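Local coordinates for protein endo-b-1,4-glucanase (Nasutitermes takasagoensis, PDB 1KS8) that probably cleaves internal beta-1,4-glucosidic linkages of cellulose and related beta-glucans, as a family 9 endoglucanase, at residues A[388-393]-A[411-416]. Residues are numbered along the deposited sequence; the frame is centred on the assembly and turned at random.
Sequences SGALVG and NEVATD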
loop_
_atom_site.group_PDB
_atom_site.type_symbol
_atom_site.label_atom_id
_atom_site.label_comp_id
_atom_site.label_asym_id
_atom_site.label_seq_id
_atom_site.Cartn_x
_atom_site.Cartn_y
_atom_site.Cartn_z
ATOM N N SER A 388 -4.979 -14.695 -7.002
ATOM C CA SER A 388 -6.112 -13.839 -7.314
ATOM C C SER A 388 -5.989 -12.410 -6.807
ATOM O O SER A 388 -5.717 -12.181 -5.626
ATOM C CB SER A 388 -7.394 -14.463 -6.759
ATOM O OG SER A 388 -7.545 -15.796 -7.225
ATOM N N GLY A 389 -6.183 -11.459 -7.720
ATOM C CA GLY A 389 -6.158 -10.049 -7.371
ATOM C C GLY A 389 -4.858 -9.275 -7.436
ATOM O O GLY A 389 -4.882 -8.044 -7.406
ATOM N N ALA A 390 -3.728 -9.965 -7.530
ATOM C CA ALA A 390 -2.435 -9.285 -7.562
ATOM C C ALA A 390 -2.143 -8.515 -8.844
ATOM O O ALA A 390 -2.197 -9.075 -9.943
ATOM C CB ALA A 390 -1.315 -10.294 -7.305
ATOM N N LEU A 391 -1.821 -7.232 -8.693
ATOM C CA LEU A 391 -1.471 -6.378 -9.826
ATOM C C LEU A 391 0.043 -6.494 -10.027
ATOM O O LEU A 391 0.817 -6.178 -9.118
ATOM C CB LEU A 391 -1.844 -4.921 -9.526
ATOM C CG LEU A 391 -1.537 -3.891 -10.619
ATOM C CD1 LEU A 391 -2.428 -4.140 -11.829
ATOM C CD2 LEU A 391 -1.769 -2.487 -10.078
ATOM N N VAL A 392 0.473 -6.957 -11.198
ATOM C CA VAL A 392 1.904 -7.100 -11.455
ATOM C C VAL A 392 2.544 -5.790 -11.909
ATOM O O VAL A 392 1.854 -4.793 -12.127
ATOM C CB VAL A 392 2.192 -8.191 -12.531
ATOM C CG1 VAL A 392 1.662 -9.540 -12.065
ATOM C CG2 VAL A 392 1.583 -7.802 -13.866
ATOM N N GLY A 393 3.869 -5.800 -12.038
ATOM C CA GLY A 393 4.578 -4.615 -12.488
ATOM C C GLY A 393 3.982 -4.145 -13.800
ATOM O O GLY A 393 3.682 -2.962 -13.972
ATOM N N ASN A 411 6.992 -8.886 -13.436
ATOM C CA ASN A 411 6.149 -9.807 -12.678
ATOM C C ASN A 411 6.187 -9.661 -11.166
ATOM O O ASN A 411 5.737 -10.541 -10.437
ATOM C CB ASN A 411 6.448 -11.252 -13.081
ATOM C CG ASN A 411 5.573 -11.716 -14.225
ATOM O OD1 ASN A 411 5.162 -10.911 -15.060
ATOM N ND2 ASN A 411 5.291 -13.012 -14.280
ATOM N N GLU A 412 6.719 -8.543 -10.693
ATOM C CA GLU A 412 6.741 -8.289 -9.261
ATOM C C GLU A 412 5.305 -7.993 -8.836
ATOM O O GLU A 412 4.513 -7.457 -9.615
ATOM C CB GLU A 412 7.616 -7.068 -8.954
ATOM C CG GLU A 412 7.542 -6.543 -7.517
ATOM C CD GLU A 412 8.155 -7.489 -6.500
ATOM O OE1 GLU A 412 8.282 -7.092 -5.321
ATOM O OE2 GLU A 412 8.508 -8.628 -6.874
ATOM N N VAL A 413 4.974 -8.376 -7.609
ATOM C CA VAL A 413 3.670 -8.099 -7.024
ATOM C C VAL A 413 4.039 -7.604 -5.634
ATOM O O VAL A 413 5.062 -8.017 -5.085
ATOM C CB VAL A 413 2.769 -9.362 -6.932
ATOM C CG1 VAL A 413 2.404 -9.834 -8.334
ATOM C CG2 VAL A 413 3.477 -10.476 -6.169
ATOM N N ALA A 414 3.240 -6.711 -5.067
ATOM C CA ALA A 414 3.559 -6.181 -3.748
ATOM C C ALA A 414 2.359 -5.536 -3.084
ATOM O O ALA A 414 1.430 -5.090 -3.757
ATOM C CB ALA A 414 4.693 -5.163 -3.862
ATOM N N THR A 415 2.383 -5.478 -1.759
ATOM C CA THR A 415 1.285 -4.862 -1.037
ATOM C C THR A 415 1.081 -3.413 -1.481
ATOM O O THR A 415 -0.059 -2.976 -1.650
ATOM C CB THR A 415 1.510 -4.902 0.486
ATOM O OG1 THR A 415 2.802 -4.371 0.797
ATOM C CG2 THR A 415 1.416 -6.331 0.995
ATOM N N ASP A 416 2.161 -2.661 -1.689
ATOM C CA ASP A 416 1.959 -1.277 -2.104
ATOM C C ASP A 416 1.472 -1.142 -3.541
ATOM O O ASP A 416 0.923 -0.111 -3.911
ATOM C CB ASP A 416 3.204 -0.395 -1.849
ATOM C CG ASP A 416 4.430 -0.806 -2.651
ATOM O OD1 ASP A 416 4.332 -1.630 -3.577
ATOM O OD2 ASP A 416 5.516 -0.266 -2.339
HETATM O O HOH W 1 0.689 -6.698 -6.421
#
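Val413 lies across from Val392 and reaches it through one methyl. CB carries two methyls; CG1, anti to the carbonyl carbon (chi1 -67°), is the one that reaches segment 388-393. Val413 CG1 meets Val392 CG1 at 3.8 Å and Ala390 CB at 3.9 Å, a small apolar cluster in which the two valines meet at a slant, methyl to methyl. Beside it the backbones touch through Glu412 O. Glu412 O takes a weak, bent hydrogen bond from Gly393 N (3.0 Å, 121° at the hydrogen) and lies 3.2 Å from Val392 CA in a CA-H...O contact. A water bridges the two segments, donating to Leu391 O (2.7 Å) and accepting from Ala414 N (2.9 Å). Glu412, a predicted active-site residue, thus has its backbone seated on the 388-393 loop while its carboxyl group is turned off from that loop. The amide of Asn411 bonds Tyr401 OH through OD1 and, through ND2, OD1 of Asp403, the other predicted active-site residue. Asn418 of helix 415-430 bonds the irregular 388-393 loop at Gly389 and Leu391; Ala390 touches Phe15 of helix 5-18, and segment 411-416 runs into helix 415-430, with Thr415 and Asp416 packed on helix 62-78 of the (alpha/alpha)6 barrel.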